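Local coordinates for protein thioesterase (Xanthomonas campestris pv. campestris, PDB 2FUJ) that probably hydrolyses fatty acyl-CoA thioesters and assembles as a tetramer of hotdog-fold subunits, at residues L10-I15 against D77-L82; A58-A63 against W117-T122; T64-K69 against L107-N112. All blocks are in the same frame, centred on the assembly; numbering follows the deposited sequence.

The three contacts sample one antiparallel sheet whose two outermost strands in this chain are 9-15 and 58-68, and together they illustrate how the margins of a hotdog sheet are built, one of them continuing into the third subunit. Interaction 1 lies at one margin; interactions 2 and 3 divide the other, both using strand 58-68, with centres about 22 Å apart. Interaction 3 is nested inside the loop closed by interaction 2. The centres of interactions 1 and 3 lie about 13 Å apart, and the two meet where Ile78 CG2 packs 4.1 Å from Tyr108 CE1. Interactions 1 and 2, with centres about 24 Å apart, do not touch.

Interaction 1: residues L10-I15 against D77-L82; sequences LARVPI and DILVEL
Residues from Ala11 to Ile15 pair in antiparallel register with Leu82 to Ile78, attaching the first strand of the hotdog fold to the margin of its sheet. The backbone ladder provides the framework. Val13 and Val80 form a hydrogen-bonded pair with both bonds short, Val13 N to Val80 O and Val80 N to Val13 O each measuring 2.7 Å; Ile15 with Ile78 and Ala11 with Leu82 continue the pattern on either side. At the start of the segment the ladder carries a classic beta bulge: Leu10 and Ala11 both face Leu82, and Leu82 O accepts from Leu10 N at 2.7 Å and from Ala11 N at 3.2 Å, both donors arriving from the same face of the carbonyl plane.

Apolar contacts fill the side of the sheet that bears Ala11, Val13, Ile15, Ile78, Val80 and Leu82, the side packed by helix 30-47, where Leu37 and Ala40 meet Val80. Ile15 CB rests 3.8 Å from Ile78 CG1, while the tip of the Ile15 chain, CD1, presses tightly on Val80 CG2.

The reverse side carries Arg12 and Glu81 beside Pro14 and Leu79, with Arg12 and Glu81 running alongside each other and pointing the same way. The Arg12 chain bends at chi3 (69°), which swings NE round to face the carboxylate. Stronger partners lie beyond the pair: Arg12 NH2 forms a salt bridge with Glu104, and Glu81 OE2 with Arg97, so charges alternate through Glu104, Arg12, Glu81 and Arg97. Leu79 lies over one face of the guanidinium, offset toward its rim, its CD2 3.5 Å from Arg12 CZ. At the edge of that group, near its plane, Arg12 NE makes a straight but weak 3.4 Å bond to Glu81 OE1, part of their salt bridge.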
ATOM      1  N   LEU A  10      15.559 -20.172  10.001  1.00 29.30           N
ATOM      2  CA  LEU A  10      16.377 -18.998   9.747  1.00 27.50           C
ATOM      3  C   LEU A  10      15.950 -17.903  10.720  1.00 26.66           C
ATOM      4  O   LEU A  10      16.786 -17.195  11.287  1.00 25.93           O
ATOM      5  CB  LEU A  10      16.174 -18.509   8.306  1.00 29.42           C
ATOM      6  CG  LEU A  10      16.788 -19.380   7.206  1.00 29.75           C
ATOM      7  CD1 LEU A  10      16.375 -18.875   5.820  1.00 29.30           C
ATOM      8  CD2 LEU A  10      18.302 -19.368   7.358  1.00 29.74           C
ATOM      9  N   ALA A  11      14.638 -17.771  10.902  1.00 23.93           N
ATOM     10  CA  ALA A  11      14.091 -16.759  11.789  1.00 22.38           C
ATOM     11  C   ALA A  11      12.602 -16.941  12.066  1.00 20.03           C
ATOM     12  O   ALA A  11      11.884 -17.564  11.290  1.00 19.42           O
ATOM     13  CB  ALA A  11      14.337 -15.381  11.191  1.00 22.83           C
ATOM     14  N   ARG A  12      12.155 -16.387  13.191  1.00 19.37           N
ATOM     15  CA  ARG A  12      10.757 -16.419  13.604  1.00 18.07           C
ATOM     16  C   ARG A  12      10.508 -14.962  14.005  1.00 17.80           C
ATOM     17  O   ARG A  12      10.788 -14.548  15.133  1.00 17.78           O
ATOM     18  CB  ARG A  12      10.574 -17.387  14.781  1.00 21.66           C
ATOM     19  CG  ARG A  12      11.087 -18.793  14.459  1.00 22.88           C
ATOM     20  CD  ARG A  12      10.815 -19.818  15.552  1.00 25.64           C
ATOM     21  NE  ARG A  12       9.397 -20.138  15.669  1.00 27.89           N
ATOM     22  CZ  ARG A  12       8.616 -19.722  16.660  1.00 30.09           C
ATOM     23  NH1 ARG A  12       9.117 -18.970  17.629  1.00 31.92           N
ATOM     24  NH2 ARG A  12       7.328 -20.050  16.680  1.00 31.17           N
ATOM     25  N   VAL A  13       9.986 -14.194  13.052  1.00 14.60           N
ATOM     26  CA  VAL A  13       9.757 -12.758  13.218  1.00 15.58           C
ATOM     27  C   VAL A  13       8.330 -12.308  13.513  1.00 13.61           C
ATOM     28  O   VAL A  13       7.424 -12.531  12.714  1.00 12.24           O
ATOM     29  CB  VAL A  13      10.228 -12.004  11.943  1.00 14.96           C
ATOM     30  CG1 VAL A  13      10.118 -10.498  12.141  1.00 16.50           C
ATOM     31  CG2 VAL A  13      11.658 -12.400  11.599  1.00 15.83           C
ATOM     32  N   PRO A  14       8.113 -11.660  14.668  1.00 14.06           N
ATOM     33  CA  PRO A  14       6.759 -11.202  14.977  1.00 13.25           C
ATOM     34  C   PRO A  14       6.498  -9.944  14.153  1.00 12.60           C
ATOM     35  O   PRO A  14       7.344  -9.059  14.085  1.00 14.15           O
ATOM     36  CB  PRO A  14       6.822 -10.919  16.477  1.00 13.21           C
ATOM     37  CG  PRO A  14       8.224 -10.474  16.673  1.00 18.61           C
ATOM     38  CD  PRO A  14       9.020 -11.437  15.809  1.00 15.61           C
ATOM     39  N   ILE A  15       5.335  -9.883  13.518  1.00 12.80           N
ATOM     40  CA  ILE A  15       4.969  -8.742  12.693  1.00 14.38           C
ATOM     41  C   ILE A  15       3.587  -8.270  13.100  1.00 13.53           C
ATOM     42  O   ILE A  15       2.668  -9.072  13.222  1.00 13.82           O
ATOM     43  CB  ILE A  15       4.924  -9.127  11.190  1.00 15.47           C
ATOM     44  CG1 ILE A  15       6.305  -9.586  10.714  1.00 18.34           C
ATOM     45  CG2 ILE A  15       4.436  -7.950  10.357  1.00 18.74           C
ATOM     46  CD1 ILE A  15       6.387 -10.085   9.268  1.00 23.46           C
ATOM     47  N   ASP A  77      -2.000 -10.044  15.363  1.00 15.56           N
ATOM     48  CA  ASP A  77      -0.624  -9.942  14.890  1.00 14.97           C
ATOM     49  C   ASP A  77      -0.100 -11.343  14.591  1.00 15.19           C
ATOM     50  O   ASP A  77      -0.589 -12.323  15.149  1.00 16.47           O
ATOM     51  CB  ASP A  77       0.246  -9.241  15.934  1.00 15.73           C
ATOM     52  CG  ASP A  77      -0.243  -7.841  16.244  1.00 19.43           C
ATOM     53  OD1 ASP A  77      -0.626  -7.126  15.290  1.00 18.40           O
ATOM     54  OD2 ASP A  77      -0.240  -7.453  17.433  1.00 18.93           O
ATOM     55  N   ILE A  78       0.904 -11.424  13.727  1.00 13.40           N
ATOM     56  CA  ILE A  78       1.432 -12.708  13.281  1.00 13.08           C
ATOM     57  C   ILE A  78       2.879 -12.995  13.637  1.00 12.86           C
ATOM     58  O   ILE A  78       3.600 -12.139  14.127  1.00 14.34           O
ATOM     59  CB  ILE A  78       1.320 -12.798  11.756  1.00 13.99           C
ATOM     60  CG1 ILE A  78       2.112 -11.636  11.137  1.00 15.72           C
ATOM     61  CG2 ILE A  78      -0.136 -12.735  11.344  1.00 13.38           C
ATOM     62  CD1 ILE A  78       1.449 -10.256  11.082  1.00 23.45           C
ATOM     63  N   LEU A  79       3.284 -14.229  13.369  1.00 13.09           N
ATOM     64  CA  LEU A  79       4.644 -14.670  13.596  1.00 13.37           C
ATOM     65  C   LEU A  79       5.098 -15.282  12.285  1.00 13.86           C
ATOM     66  O   LEU A  79       4.517 -16.269  11.820  1.00 15.90           O
ATOM     67  CB  LEU A  79       4.695 -15.727  14.697  1.00 14.27           C
ATOM     68  CG  LEU A  79       6.096 -16.276  14.927  1.00 17.41           C
ATOM     69  CD1 LEU A  79       6.992 -15.167  15.463  1.00 18.92           C
ATOM     70  CD2 LEU A  79       6.029 -17.424  15.899  1.00 19.94           C
ATOM     71  N   VAL A  80       6.121 -14.700  11.672  1.00 13.07           N
ATOM     72  CA  VAL A  80       6.598 -15.230  10.406  1.00 13.61           C
ATOM     73  C   VAL A  80       7.835 -16.072  10.600  1.00 13.39           C
ATOM     74  O   VAL A  80       8.897 -15.584  10.965  1.00 13.86           O
ATOM     75  CB  VAL A  80       6.891 -14.111   9.400  1.00 15.23           C
ATOM     76  CG1 VAL A  80       7.257 -14.711   8.050  1.00 15.50           C
ATOM     77  CG2 VAL A  80       5.681 -13.233   9.260  1.00 12.25           C
ATOM     78  N   GLU A  81       7.660 -17.357  10.344  1.00 14.98           N
ATOM     79  CA  GLU A  81       8.704 -18.346  10.477  1.00 15.78           C
ATOM     80  C   GLU A  81       9.338 -18.598   9.117  1.00 14.87           C
ATOM     81  O   GLU A  81       8.653 -18.952   8.164  1.00 16.65           O
ATOM     82  CB  GLU A  81       8.081 -19.622  11.029  1.00 18.83           C
ATOM     83  CG  GLU A  81       9.018 -20.778  11.223  1.00 26.20           C
ATOM     84  CD  GLU A  81       8.314 -21.939  11.892  1.00 29.54           C
ATOM     85  OE1 GLU A  81       8.064 -21.862  13.117  1.00 31.72           O
ATOM     86  OE2 GLU A  81       7.989 -22.916  11.190  1.00 32.88           O
ATOM     87  N   LEU A  82      10.649 -18.405   9.041  1.00 13.91           N
ATOM     88  CA  LEU A  82      11.389 -18.616   7.805  1.00 14.86           C
ATOM     89  C   LEU A  82      12.397 -19.749   7.985  1.00 16.35           C
ATOM     90  O   LEU A  82      13.056 -19.844   9.013  1.00 15.59           O
ATOM     91  CB  LEU A  82      12.139 -17.343   7.417  1.00 15.01           C
ATOM     92  CG  LEU A  82      11.301 -16.088   7.192  1.00 15.12           C
ATOM     93  CD1 LEU A  82      12.216 -14.936   6.811  1.00 15.92           C
ATOM     94  CD2 LEU A  82      10.276 -16.343   6.093  1.00 13.40           C
TER

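Interaction 2: residues A58-A63 against W117-T122; sequences APVVAA and WIDTQT
Pro59 lying on the indole of Trp117 is a surface proline-aromatic contact at one end of the hotdog sheet, about 17 Å from the centre of the chain, on strand 58-68, where the chain leaving strand 107-116 turns a corner. Pro59 and Trp117 face each other as an antiparallel non-hydrogen-bonded pair, so both side chains leave the sheet on the same side and run alongside, pointing the same way. Trp117 CG sits beside the backbone N (chi1 -66°), and a chi2 of 68° turns one face of the indole to the proline. Pro59 CB stands over the centre of the ring system, 3.5 Å from Trp117 CE2 and 3.6 Å from Trp117 CZ2, while Pro59 CG lies 3.8 Å from Trp117 CH2. Pro59 CD also comes over the six-membered ring in a CH-pi contact, but it is modelled too close for its exact distance to be trusted.

The backbone adds little here. Ala58 O takes a CA-H...O contact from Trp117 CA at 3.1 Å, and Ile118 N gives the same oxygen only a weak, bent bond of 3.3 Å (126° at the hydrogen). Val60 bonds to Val116 further along, and beyond it a classic beta bulge sets Ala62 and Ala63 opposite Val114. Ala63 also joins a ladder with a strand of the third subunit, which takes the sheet across the interface.

Past the corner, Asp119 adopts left-handed backbone angles, and its buried N finds no partner in the model. The Thr120 hydroxyl bonds back to Asp119 O at 2.7 Å. The side chain of Asp119 crosses that of Val60 at about a right angle, OD2 resting 3.6 Å from Val60 CG1.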
ATOM      1  N   ALA A  58      24.437  -9.081  -4.705  1.00 38.67           N
ATOM      2  CA  ALA A  58      23.250  -8.913  -3.855  1.00 37.04           C
ATOM      3  C   ALA A  58      22.072  -9.832  -4.208  1.00 35.32           C
ATOM      4  O   ALA A  58      22.000 -10.374  -5.316  1.00 36.52           O
ATOM      5  CB  ALA A  58      22.801  -7.454  -3.896  1.00 37.12           C
ATOM      6  N   PRO A  59      21.127 -10.008  -3.265  1.00 33.52           N
ATOM      7  CA  PRO A  59      19.938 -10.854  -3.428  1.00 31.49           C
ATOM      8  C   PRO A  59      18.737 -10.185  -4.084  1.00 29.44           C
ATOM      9  O   PRO A  59      18.437  -9.021  -3.825  1.00 29.47           O
ATOM     10  CB  PRO A  59      19.630 -11.263  -2.000  1.00 31.27           C
ATOM     11  CG  PRO A  59      19.903 -10.010  -1.259  1.00 32.71           C
ATOM     12  CD  PRO A  59      21.215  -9.524  -1.872  1.00 32.34           C
ATOM     13  N   VAL A  60      18.053 -10.938  -4.935  1.00 27.14           N
ATOM     14  CA  VAL A  60      16.858 -10.454  -5.610  1.00 25.17           C
ATOM     15  C   VAL A  60      15.860 -11.604  -5.611  1.00 23.16           C
ATOM     16  O   VAL A  60      16.234 -12.763  -5.794  1.00 23.06           O
ATOM     17  CB  VAL A  60      17.153 -10.014  -7.069  1.00 26.08           C
ATOM     18  CG1 VAL A  60      18.170  -8.877  -7.073  1.00 30.35           C
ATOM     19  CG2 VAL A  60      17.670 -11.184  -7.877  1.00 28.56           C
ATOM     20  N   VAL A  61      14.591 -11.291  -5.393  1.00 21.26           N
ATOM     21  CA  VAL A  61      13.560 -12.318  -5.373  1.00 18.41           C
ATOM     22  C   VAL A  61      13.180 -12.749  -6.780  1.00 18.52           C
ATOM     23  O   VAL A  61      12.746 -11.937  -7.595  1.00 18.20           O
ATOM     24  CB  VAL A  61      12.302 -11.822  -4.648  1.00 18.08           C
ATOM     25  CG1 VAL A  61      11.171 -12.814  -4.834  1.00 15.74           C
ATOM     26  CG2 VAL A  61      12.601 -11.640  -3.175  1.00 18.12           C
ATOM     27  N   ALA A  62      13.342 -14.039  -7.055  1.00 15.50           N
ATOM     28  CA  ALA A  62      13.033 -14.591  -8.362  1.00 15.57           C
ATOM     29  C   ALA A  62      11.599 -15.086  -8.434  1.00 14.87           C
ATOM     30  O   ALA A  62      10.998 -15.114  -9.507  1.00 14.70           O
ATOM     31  CB  ALA A  62      13.991 -15.727  -8.678  1.00 15.58           C
ATOM     32  N   ALA A  63      11.051 -15.478  -7.286  1.00 13.71           N
ATOM     33  CA  ALA A  63       9.679 -15.974  -7.239  1.00 12.51           C
ATOM     34  C   ALA A  63       9.080 -15.987  -5.832  1.00 14.07           C
ATOM     35  O   ALA A  63       9.785 -16.187  -4.845  1.00 14.10           O
ATOM     36  CB  ALA A  63       9.625 -17.392  -7.822  1.00 13.98           C
ATOM     37  N   TRP A 117      21.242 -14.507  -6.054  1.00 32.54           N
ATOM     38  CA  TRP A 117      22.193 -13.408  -5.977  1.00 36.07           C
ATOM     39  C   TRP A 117      22.710 -13.219  -7.389  1.00 38.60           C
ATOM     40  O   TRP A 117      23.525 -14.005  -7.883  1.00 39.82           O
ATOM     41  CB  TRP A 117      23.328 -13.728  -4.998  1.00 36.84           C
ATOM     42  CG  TRP A 117      22.849 -13.840  -3.583  1.00 38.15           C
ATOM     43  CD1 TRP A 117      22.039 -14.808  -3.068  1.00 38.67           C
ATOM     44  CD2 TRP A 117      23.093 -12.915  -2.515  1.00 39.54           C
ATOM     45  NE1 TRP A 117      21.756 -14.545  -1.751  1.00 38.44           N
ATOM     46  CE2 TRP A 117      22.391 -13.389  -1.384  1.00 39.48           C
ATOM     47  CE3 TRP A 117      23.838 -11.731  -2.404  1.00 41.12           C
ATOM     48  CZ2 TRP A 117      22.408 -12.722  -0.150  1.00 40.33           C
ATOM     49  CZ3 TRP A 117      23.857 -11.062  -1.167  1.00 41.17           C
ATOM     50  CH2 TRP A 117      23.143 -11.564  -0.061  1.00 41.29           C
ATOM     51  N   ILE A 118      22.187 -12.178  -8.031  1.00 40.72           N
ATOM     52  CA  ILE A 118      22.499 -11.835  -9.411  1.00 42.93           C
ATOM     53  C   ILE A 118      22.392 -10.326  -9.640  1.00 44.07           C
ATOM     54  O   ILE A 118      23.293  -9.555  -9.277  1.00 45.17           O
ATOM     55  CB  ILE A 118      21.500 -12.522 -10.381  1.00 42.48           C
ATOM     56  CG1 ILE A 118      21.573 -14.042 -10.226  1.00 42.47           C
ATOM     57  CG2 ILE A 118      21.799 -12.129 -11.825  1.00 42.97           C
ATOM     58  CD1 ILE A 118      20.400 -14.809 -10.834  1.00 42.06           C
ATOM     59  N   ASP A 119      21.263  -9.933 -10.236  1.00 45.46           N
ATOM     60  CA  ASP A 119      20.951  -8.553 -10.587  1.00 46.91           C
ATOM     61  C   ASP A 119      21.866  -8.169 -11.761  1.00 47.09           C
ATOM     62  O   ASP A 119      22.274  -7.018 -11.919  1.00 47.94           O
ATOM     63  CB  ASP A 119      21.163  -7.630  -9.377  1.00 48.25           C
ATOM     64  CG  ASP A 119      20.471  -6.292  -9.536  1.00 48.78           C
ATOM     65  OD1 ASP A 119      20.803  -5.579 -10.503  1.00 49.71           O
ATOM     66  OD2 ASP A 119      19.596  -5.952  -8.701  1.00 49.83           O
ATOM     67  N   THR A 120      22.156  -9.172 -12.590  1.00 46.43           N
ATOM     68  CA  THR A 120      23.015  -9.044 -13.759  1.00 45.10           C
ATOM     69  C   THR A 120      23.156 -10.432 -14.366  1.00 45.08           C
ATOM     70  O   THR A 120      22.644 -10.720 -15.458  1.00 45.08           O
ATOM     71  CB  THR A 120      24.435  -8.538 -13.367  1.00 44.40           C
ATOM     72  OG1 THR A 120      24.470  -7.108 -13.422  1.00 44.73           O
ATOM     73  CG2 THR A 120      25.499  -9.115 -14.289  1.00 44.68           C
ATOM     74  N   GLN A 121      23.840 -11.290 -13.614  1.00 44.61           N
ATOM     75  CA  GLN A 121      24.139 -12.661 -14.002  1.00 44.08           C
ATOM     76  C   GLN A 121      24.312 -13.414 -12.677  1.00 43.00           C
ATOM     77  O   GLN A 121      24.735 -12.820 -11.681  1.00 42.43           O
ATOM     78  CB  GLN A 121      25.439 -12.636 -14.795  1.00 45.28           C
ATOM     79  CG  GLN A 121      25.866 -13.914 -15.477  1.00 46.41           C
ATOM     80  CD  GLN A 121      27.207 -13.722 -16.165  1.00 47.63           C
ATOM     81  OE1 GLN A 121      28.213 -13.425 -15.507  1.00 48.34           O
ATOM     82  NE2 GLN A 121      27.233 -13.876 -17.489  1.00 48.34           N
ATOM     83  N   THR A 122      23.976 -14.703 -12.656  1.00 41.83           N
ATOM     84  CA  THR A 122      24.071 -15.503 -11.433  1.00 41.25           C
ATOM     85  C   THR A 122      25.459 -15.496 -10.813  1.00 41.05           C
ATOM     86  O   THR A 122      26.464 -15.388 -11.520  1.00 41.36           O
ATOM     87  CB  THR A 122      23.666 -16.967 -11.678  1.00 41.32           C
ATOM     88  OG1 THR A 122      24.755 -17.671 -12.291  1.00 42.64           O
ATOM     89  CG2 THR A 122      22.451 -17.039 -12.602  1.00 41.19           C
TER

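Interaction 3: residues T64-K69 against L107-N112; sequences TNVNYK and LYSDGN
Asn67 and Asp110 are joined by a side-chain hydrogen bond between these two antiparallel strands: Asn67 ND2 gives a 2.9 Å bond to Asp110 OD1, leaving almost within its own amide plane although the amide and carboxylate stand 88° apart. Lys69 crosses the same carboxylate, its CE 3.2 Å from Asp110 OD2, but Lys69 NZ stays 4.3 Å from Asp110 OD2, too far for a salt bridge. On the same side of the sheet, Asn65 and Asn112 run alongside, joined by a weak bond from Asn112 ND2 to Asn65 OD1 at 3.1 Å.

The backbone positions these groups. Asn65 N and Asn112 O, 2.8 Å apart, form one of two bonds closing that pair, and Lys69 N reaches Tyr108 O. Between the Asn65-Asn112 and Asn67-Asp110 pairs, Gly111 takes backbone angles (phi 133°, psi -153°) that call for glycine, and its CA approaches Asn65 O. Ser109 OG is hydrogen-bonded to His96 and lies near Asn67 O.

Further out, Tyr108 and Ser109 form a classic beta bulge opposite Ile98 of strand 91-100. Helix 30-47 packs against Val66 through Leu37 and against Thr64 through Ile34, while residues 64-67 pair with a strand of the third subunit, carrying the hotdog sheet across the tetramer interface.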
ATOM      1  N   THR A  64       7.775 -15.749  -5.757  1.00 13.88           N
ATOM      2  CA  THR A  64       7.048 -15.800  -4.493  1.00 14.29           C
ATOM      3  C   THR A  64       5.903 -16.779  -4.717  1.00 14.87           C
ATOM      4  O   THR A  64       5.084 -16.601  -5.620  1.00 15.10           O
ATOM      5  CB  THR A  64       6.474 -14.427  -4.056  1.00 13.78           C
ATOM      6  OG1 THR A  64       5.718 -13.842  -5.124  1.00 13.52           O
ATOM      7  CG2 THR A  64       7.599 -13.499  -3.635  1.00 14.91           C
ATOM      8  N   ASN A  65       5.873 -17.828  -3.904  1.00 13.47           N
ATOM      9  CA  ASN A  65       4.857 -18.863  -4.002  1.00 14.49           C
ATOM     10  C   ASN A  65       4.176 -18.917  -2.649  1.00 14.83           C
ATOM     11  O   ASN A  65       4.669 -19.545  -1.717  1.00 15.59           O
ATOM     12  CB  ASN A  65       5.525 -20.194  -4.342  1.00 17.35           C
ATOM     13  CG  ASN A  65       6.409 -20.098  -5.575  1.00 18.43           C
ATOM     14  OD1 ASN A  65       7.624 -20.260  -5.493  1.00 21.46           O
ATOM     15  ND2 ASN A  65       5.804 -19.820  -6.718  1.00 17.15           N
ATOM     16  N   VAL A  66       3.033 -18.245  -2.565  1.00 13.76           N
ATOM     17  CA  VAL A  66       2.282 -18.123  -1.324  1.00 12.16           C
ATOM     18  C   VAL A  66       0.926 -18.813  -1.338  1.00 12.81           C
ATOM     19  O   VAL A  66       0.086 -18.539  -2.200  1.00 13.52           O
ATOM     20  CB  VAL A  66       2.097 -16.616  -1.001  1.00 13.09           C
ATOM     21  CG1 VAL A  66       1.425 -16.418   0.350  1.00 14.80           C
ATOM     22  CG2 VAL A  66       3.447 -15.925  -1.038  1.00 12.68           C
ATOM     23  N   ASN A  67       0.716 -19.711  -0.376  1.00 12.21           N
ATOM     24  CA  ASN A  67      -0.553 -20.421  -0.240  1.00 12.88           C
ATOM     25  C   ASN A  67      -1.344 -19.772   0.887  1.00 12.82           C
ATOM     26  O   ASN A  67      -0.814 -19.547   1.973  1.00 14.62           O
ATOM     27  CB  ASN A  67      -0.337 -21.895   0.117  1.00 13.46           C
ATOM     28  CG  ASN A  67       0.560 -22.612  -0.871  1.00 15.19           C
ATOM     29  OD1 ASN A  67       0.342 -22.562  -2.076  1.00 16.50           O
ATOM     30  ND2 ASN A  67       1.573 -23.289  -0.358  1.00 15.66           N
ATOM     31  N   TYR A  68      -2.614 -19.488   0.623  1.00 12.97           N
ATOM     32  CA  TYR A  68      -3.491 -18.860   1.604  1.00 14.09           C
ATOM     33  C   TYR A  68      -4.365 -19.938   2.231  1.00 15.86           C
ATOM     34  O   TYR A  68      -5.266 -20.466   1.590  1.00 14.48           O
ATOM     35  CB  TYR A  68      -4.317 -17.792   0.893  1.00 15.07           C
ATOM     36  CG  TYR A  68      -3.433 -16.803   0.162  1.00 14.55           C
ATOM     37  CD1 TYR A  68      -2.798 -15.766   0.843  1.00 14.81           C
ATOM     38  CD2 TYR A  68      -3.171 -16.947  -1.199  1.00 15.44           C
ATOM     39  CE1 TYR A  68      -1.927 -14.905   0.197  1.00 15.30           C
ATOM     40  CE2 TYR A  68      -2.297 -16.089  -1.857  1.00 15.80           C
ATOM     41  CZ  TYR A  68      -1.676 -15.069  -1.155  1.00 15.02           C
ATOM     42  OH  TYR A  68      -0.810 -14.214  -1.798  1.00 14.17           O
ATOM     43  N   LYS A  69      -4.078 -20.256   3.491  1.00 16.61           N
ATOM     44  CA  LYS A  69      -4.782 -21.304   4.225  1.00 20.26           C
ATOM     45  C   LYS A  69      -6.070 -20.921   4.928  1.00 20.54           C
ATOM     46  O   LYS A  69      -7.057 -21.664   4.885  1.00 20.65           O
ATOM     47  CB  LYS A  69      -3.836 -21.930   5.244  1.00 23.10           C
ATOM     48  CG  LYS A  69      -3.200 -23.202   4.775  1.00 30.45           C
ATOM     49  CD  LYS A  69      -2.362 -22.971   3.546  1.00 30.55           C
ATOM     50  CE  LYS A  69      -1.662 -24.245   3.149  1.00 34.25           C
ATOM     51  NZ  LYS A  69      -2.602 -25.318   2.698  1.00 35.27           N
ATOM     52  N   LEU A 107      -2.454 -21.598  11.326  1.00 13.82           N
ATOM     53  CA  LEU A 107      -1.627 -21.355  10.154  1.00 15.12           C
ATOM     54  C   LEU A 107      -2.369 -20.550   9.096  1.00 13.59           C
ATOM     55  O   LEU A 107      -3.339 -21.022   8.513  1.00 14.38           O
ATOM     56  CB  LEU A 107      -1.174 -22.697   9.561  1.00 15.60           C
ATOM     57  CG  LEU A 107      -0.374 -22.698   8.254  1.00 17.48           C
ATOM     58  CD1 LEU A 107       0.986 -22.059   8.470  1.00 13.68           C
ATOM     59  CD2 LEU A 107      -0.209 -24.134   7.765  1.00 17.30           C
ATOM     60  N   TYR A 108      -1.898 -19.334   8.843  1.00 11.32           N
ATOM     61  CA  TYR A 108      -2.529 -18.479   7.854  1.00 11.54           C
ATOM     62  C   TYR A 108      -1.983 -18.737   6.465  1.00 10.55           C
ATOM     63  O   TYR A 108      -2.693 -18.589   5.479  1.00 11.31           O
ATOM     64  CB  TYR A 108      -2.311 -17.008   8.201  1.00 10.87           C
ATOM     65  CG  TYR A 108      -3.021 -16.567   9.456  1.00 10.68           C
ATOM     66  CD1 TYR A 108      -2.303 -16.151  10.574  1.00 12.89           C
ATOM     67  CD2 TYR A 108      -4.408 -16.543   9.518  1.00 12.57           C
ATOM     68  CE1 TYR A 108      -2.950 -15.713  11.720  1.00 13.27           C
ATOM     69  CE2 TYR A 108      -5.067 -16.111  10.662  1.00 13.15           C
ATOM     70  CZ  TYR A 108      -4.331 -15.695  11.757  1.00 12.10           C
ATOM     71  OH  TYR A 108      -4.973 -15.245  12.888  1.00 15.19           O
ATOM     72  N   SER A 109      -0.717 -19.127   6.388  1.00 12.97           N
ATOM     73  CA  SER A 109      -0.101 -19.359   5.091  1.00 13.24           C
ATOM     74  C   SER A 109       1.256 -20.034   5.139  1.00 14.25           C
ATOM     75  O   SER A 109       2.001 -19.914   6.115  1.00 14.19           O
ATOM     76  CB  SER A 109       0.033 -18.020   4.350  1.00 14.98           C
ATOM     77  OG  SER A 109       1.089 -18.023   3.395  1.00 16.35           O
ATOM     78  N   ASP A 110       1.553 -20.771   4.075  1.00 13.11           N
ATOM     79  CA  ASP A 110       2.849 -21.412   3.921  1.00 13.88           C
ATOM     80  C   ASP A 110       3.233 -21.264   2.458  1.00 14.24           C
ATOM     81  O   ASP A 110       2.504 -20.645   1.686  1.00 15.94           O
ATOM     82  CB  ASP A 110       2.848 -22.895   4.346  1.00 15.68           C
ATOM     83  CG  ASP A 110       1.752 -23.718   3.690  1.00 18.86           C
ATOM     84  OD1 ASP A 110       1.331 -23.417   2.553  1.00 17.99           O
ATOM     85  OD2 ASP A 110       1.324 -24.709   4.325  1.00 20.92           O
ATOM     86  N   GLY A 111       4.376 -21.820   2.086  1.00 12.96           N
ATOM     87  CA  GLY A 111       4.858 -21.703   0.725  1.00 14.30           C
ATOM     88  C   GLY A 111       6.319 -21.305   0.809  1.00 12.34           C
ATOM     89  O   GLY A 111       6.987 -21.614   1.793  1.00 11.53           O
ATOM     90  N   ASN A 112       6.828 -20.620  -0.208  1.00 13.51           N
ATOM     91  CA  ASN A 112       8.221 -20.205  -0.184  1.00 13.73           C
ATOM     92  C   ASN A 112       8.504 -19.017  -1.090  1.00 13.78           C
ATOM     93  O   ASN A 112       7.636 -18.568  -1.840  1.00 14.80           O
ATOM     94  CB  ASN A 112       9.128 -21.361  -0.613  1.00 18.15           C
ATOM     95  CG  ASN A 112       8.825 -21.836  -2.015  1.00 21.83           C
ATOM     96  OD1 ASN A 112       8.209 -22.882  -2.204  1.00 26.49           O
ATOM     97  ND2 ASN A 112       9.242 -21.061  -3.009  1.00 18.49           N
TER